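Putative ubiquinone biosynthesis protein (Nostoc punctiforme, PDB 3MSQ) probably takes part in ubiquinone-type quinone biosynthesis as a member of the Coq4 family, though its exact role is not established. Local coordinates at residues V62-A73 with L198-L206. Sequence-based numbering, arbitrary orientation.
Sequences VNALFSERWLPA and LIAQKWDQL
W70 and K202 meet in a CH-pi contact that joins two parts of the all-helical Coq4 fold, the loop leaving helix 60-68 and the linker between helices 177-192 and 211-218, a worked example of one lysine serving two partners. CG of K202 lies over the five-membered ring of W70, 3.7 Å from its centroid and 15° off the normal, while P72 N lies above the opposite face, toward the rim. Beyond CG the lysine runs extended, which carries NZ past the indole to a salt bridge: it reaches OE2 of E68 at 2.8 Å, on that oxygen's syn lone pair. On the helix, CD2 of L65 packs against CG and CE of K202; at the start of 62-73, CG2 of V62 touches CB of A200. At the indole's edge, OD1 of D204 lies in the ring plane, its carboxylate turned 82° from the ring. Replacing the indole by an alanine's methyl is likely to leave the K202 methylenes without the ring face they lie on, and the ammonium freer to swing from E68. Farther out, Y117 OH is hydrogen-bonded to W70 O, probably helping fix the backbone that carries the indole. D204 also holds the outgoing chain: A73 N donates to the anti lone pair of its OD2, N-H...O angle 161°.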
loop_
_atom_site.group_PDB
_atom_site.type_symbol
_atom_site.label_atom_id
_atom_site.label_comp_id
_atom_site.label_asym_id
_atom_site.label_seq_id
_atom_site.Cartn_x
_atom_site.Cartn_y
_atom_site.Cartn_z
ATOM N N VAL A 62 7.254 35.803 -7.773
ATOM C CA VAL A 62 7.636 34.393 -7.858
ATOM C C VAL A 62 8.177 34.161 -9.276
ATOM O O VAL A 62 9.326 33.727 -9.438
ATOM C CB VAL A 62 6.424 33.468 -7.513
ATOM C CG1 VAL A 62 6.697 32.032 -7.907
ATOM C CG2 VAL A 62 6.051 33.546 -6.034
ATOM N N ASN A 63 7.373 34.518 -10.299
ATOM C CA ASN A 63 7.755 34.432 -11.710
ATOM C C ASN A 63 9.120 35.103 -12.003
ATOM O O ASN A 63 9.816 34.685 -12.922
ATOM C CB ASN A 63 6.662 35.015 -12.586
ATOM C CG ASN A 63 6.878 34.752 -14.046
ATOM O OD1 ASN A 63 7.608 35.466 -14.729
ATOM N ND2 ASN A 63 6.252 33.724 -14.553
ATOM N N ALA A 64 9.502 36.113 -11.197
ATOM C CA ALA A 64 10.798 36.797 -11.275
ATOM C C ALA A 64 11.912 35.806 -10.894
ATOM O O ALA A 64 12.883 35.690 -11.653
ATOM C CB ALA A 64 10.824 38.008 -10.345
ATOM N N LEU A 65 11.746 35.053 -9.764
ATOM C CA LEU A 65 12.723 34.054 -9.341
ATOM C C LEU A 65 12.800 32.911 -10.344
ATOM O O LEU A 65 13.883 32.390 -10.581
ATOM C CB LEU A 65 12.424 33.485 -7.948
ATOM C CG LEU A 65 12.316 34.434 -6.738
ATOM C CD1 LEU A 65 12.297 33.644 -5.468
ATOM C CD2 LEU A 65 13.451 35.417 -6.683
ATOM N N PHE A 66 11.674 32.549 -10.967
ATOM C CA PHE A 66 11.675 31.488 -11.970
ATOM C C PHE A 66 12.515 31.907 -13.194
ATOM O O PHE A 66 13.250 31.086 -13.753
ATOM C CB PHE A 66 10.232 31.057 -12.329
ATOM C CG PHE A 66 9.639 29.973 -11.443
ATOM C CD1 PHE A 66 8.938 30.298 -10.290
ATOM C CD2 PHE A 66 9.779 28.628 -11.767
ATOM C CE1 PHE A 66 8.378 29.290 -9.483
ATOM C CE2 PHE A 66 9.236 27.622 -10.949
ATOM C CZ PHE A 66 8.534 27.961 -9.820
ATOM N N SER A 67 12.467 33.209 -13.541
ATOM C CA SER A 67 13.210 33.833 -14.661
ATOM C C SER A 67 14.707 33.838 -14.412
ATOM O O SER A 67 15.462 33.530 -15.335
ATOM C CB SER A 67 12.749 35.270 -14.897
ATOM O OG SER A 67 11.347 35.303 -15.072
ATOM N N GLU A 68 15.129 34.188 -13.170
ATOM C CA GLU A 68 16.533 34.240 -12.761
ATOM C C GLU A 68 17.090 32.862 -12.348
ATOM O O GLU A 68 18.317 32.697 -12.298
ATOM C CB GLU A 68 16.698 35.154 -11.545
ATOM C CG GLU A 68 16.247 36.593 -11.677
ATOM C CD GLU A 68 16.420 37.333 -10.362
ATOM O OE1 GLU A 68 17.364 37.004 -9.602
ATOM O OE2 GLU A 68 15.588 38.227 -10.079
ATOM N N ARG A 69 16.195 31.905 -11.984
ATOM C CA ARG A 69 16.526 30.587 -11.416
ATOM C C ARG A 69 17.377 30.848 -10.186
ATOM O O ARG A 69 18.448 30.266 -9.999
ATOM C CB ARG A 69 17.178 29.630 -12.418
ATOM C CG ARG A 69 16.280 29.274 -13.593
ATOM C CD ARG A 69 15.367 28.124 -13.262
ATOM N NE ARG A 69 14.654 27.574 -14.417
ATOM C CZ ARG A 69 15.139 26.627 -15.216
ATOM N NH1 ARG A 69 16.371 26.166 -15.039
ATOM N NH2 ARG A 69 14.406 26.156 -16.216
ATOM N N TRP A 70 16.897 31.818 -9.385
ATOM C CA TRP A 70 17.493 32.335 -8.167
ATOM C C TRP A 70 17.616 31.268 -7.113
ATOM O O TRP A 70 16.634 30.581 -6.805
ATOM C CB TRP A 70 16.661 33.521 -7.616
ATOM C CG TRP A 70 17.252 34.133 -6.377
ATOM C CD1 TRP A 70 18.163 35.144 -6.324
ATOM C CD2 TRP A 70 17.057 33.697 -5.019
ATOM N NE1 TRP A 70 18.540 35.377 -5.015
ATOM C CE2 TRP A 70 17.883 34.496 -4.198
ATOM C CE3 TRP A 70 16.263 32.704 -4.414
ATOM C CZ2 TRP A 70 17.936 34.337 -2.816
ATOM C CZ3 TRP A 70 16.321 32.546 -3.043
ATOM C CH2 TRP A 70 17.150 33.357 -2.260
ATOM N N LEU A 71 18.801 31.179 -6.500
ATOM C CA LEU A 71 19.059 30.273 -5.377
ATOM C C LEU A 71 19.912 31.047 -4.382
ATOM O O LEU A 71 20.659 31.916 -4.810
ATOM C CB LEU A 71 19.735 28.975 -5.834
ATOM C CG LEU A 71 18.858 27.987 -6.612
ATOM C CD1 LEU A 71 19.695 26.915 -7.236
ATOM C CD2 LEU A 71 17.758 27.397 -5.738
ATOM N N PRO A 72 19.776 30.833 -3.060
ATOM C CA PRO A 72 20.530 31.654 -2.105
ATOM C C PRO A 72 22.046 31.450 -2.130
ATOM O O PRO A 72 22.535 30.340 -2.342
ATOM C CB PRO A 72 19.905 31.289 -0.758
ATOM C CG PRO A 72 19.375 29.937 -0.955
ATOM C CD PRO A 72 18.909 29.866 -2.361
ATOM N N ALA A 73 22.787 32.561 -1.932
ATOM C CA ALA A 73 24.244 32.605 -1.893
ATOM C C ALA A 73 24.764 31.775 -0.717
ATOM O O ALA A 73 24.050 31.600 0.267
ATOM C CB ALA A 73 24.717 34.041 -1.786
ATOM N N LEU A 198 6.185 33.597 1.097
ATOM C CA LEU A 198 7.484 33.116 1.580
ATOM C C LEU A 198 8.389 32.795 0.393
ATOM O O LEU A 198 9.497 33.317 0.319
ATOM C CB LEU A 198 7.317 31.828 2.423
ATOM C CG LEU A 198 6.667 31.931 3.804
ATOM C CD1 LEU A 198 6.479 30.529 4.388
ATOM C CD2 LEU A 198 7.476 32.847 4.751
ATOM N N ILE A 199 7.885 31.948 -0.540
ATOM C CA ILE A 199 8.555 31.467 -1.754
ATOM C C ILE A 199 9.104 32.592 -2.669
ATOM O O ILE A 199 10.116 32.367 -3.343
ATOM C CB ILE A 199 7.662 30.416 -2.503
ATOM C CG1 ILE A 199 8.450 29.513 -3.459
ATOM C CG2 ILE A 199 6.441 31.019 -3.191
ATOM C CD1 ILE A 199 9.084 28.287 -2.812
ATOM N N ALA A 200 8.469 33.806 -2.643
ATOM C CA ALA A 200 8.840 34.990 -3.447
ATOM C C ALA A 200 10.047 35.787 -2.938
ATOM O O ALA A 200 10.553 36.640 -3.670
ATOM C CB ALA A 200 7.639 35.916 -3.601
ATOM N N GLN A 201 10.505 35.513 -1.698
ATOM C CA GLN A 201 11.602 36.231 -1.034
ATOM C C GLN A 201 13.002 35.772 -1.389
ATOM O O GLN A 201 13.272 34.562 -1.403
ATOM C CB GLN A 201 11.450 36.228 0.501
ATOM C CG GLN A 201 10.089 36.670 1.035
ATOM C CD GLN A 201 9.583 37.928 0.388
ATOM O OE1 GLN A 201 10.196 38.992 0.467
ATOM N NE2 GLN A 201 8.423 37.841 -0.236
ATOM N N LYS A 202 13.902 36.762 -1.635
ATOM C CA LYS A 202 15.321 36.542 -1.885
ATOM C C LYS A 202 16.024 36.558 -0.517
ATOM O O LYS A 202 16.706 37.522 -0.170
ATOM C CB LYS A 202 15.896 37.598 -2.836
ATOM C CG LYS A 202 15.602 37.330 -4.293
ATOM C CD LYS A 202 16.269 38.344 -5.207
ATOM C CE LYS A 202 16.016 38.065 -6.671
ATOM N NZ LYS A 202 16.160 39.285 -7.501
ATOM N N TRP A 203 15.803 35.491 0.269
ATOM C CA TRP A 203 16.292 35.300 1.642
ATOM C C TRP A 203 17.726 35.729 1.960
ATOM O O TRP A 203 17.954 36.289 3.029
ATOM C CB TRP A 203 16.013 33.862 2.141
ATOM C CG TRP A 203 14.563 33.478 2.111
ATOM C CD1 TRP A 203 13.953 32.631 1.230
ATOM C CD2 TRP A 203 13.534 33.980 2.964
ATOM N NE1 TRP A 203 12.607 32.556 1.500
ATOM C CE2 TRP A 203 12.320 33.375 2.562
ATOM C CE3 TRP A 203 13.512 34.902 4.025
ATOM C CZ2 TRP A 203 11.100 33.647 3.195
ATOM C CZ3 TRP A 203 12.305 35.167 4.655
ATOM C CH2 TRP A 203 11.118 34.540 4.245
ATOM N N ASP A 204 18.685 35.473 1.038
ATOM C CA ASP A 204 20.095 35.826 1.228
ATOM C C ASP A 204 20.344 37.333 1.421
ATOM O O ASP A 204 21.376 37.708 1.968
ATOM C CB ASP A 204 21.003 35.180 0.164
ATOM C CG ASP A 204 20.810 35.596 -1.283
ATOM O OD1 ASP A 204 20.058 36.565 -1.535
ATOM O OD2 ASP A 204 21.444 34.986 -2.157
ATOM N N GLN A 205 19.364 38.179 1.033
ATOM C CA GLN A 205 19.379 39.643 1.174
ATOM C C GLN A 205 18.710 40.124 2.488
ATOM O O GLN A 205 18.718 41.326 2.793
ATOM C CB GLN A 205 18.683 40.282 -0.042
ATOM C CG GLN A 205 19.569 40.378 -1.278
ATOM C CD GLN A 205 18.766 40.316 -2.551
ATOM O OE1 GLN A 205 18.992 39.429 -3.396
ATOM N NE2 GLN A 205 17.801 41.245 -2.712
ATOM N N LEU A 206 18.132 39.181 3.254
ATOM C CA LEU A 206 17.419 39.485 4.495
ATOM C C LEU A 206 18.121 39.021 5.788
ATOM O O LEU A 206 17.571 39.243 6.868
ATOM C CB LEU A 206 15.977 38.915 4.437
ATOM C CG LEU A 206 15.032 39.399 3.332
ATOM C CD1 LEU A 206 13.745 38.589 3.343
ATOM C CD2 LEU A 206 14.712 40.869 3.478
#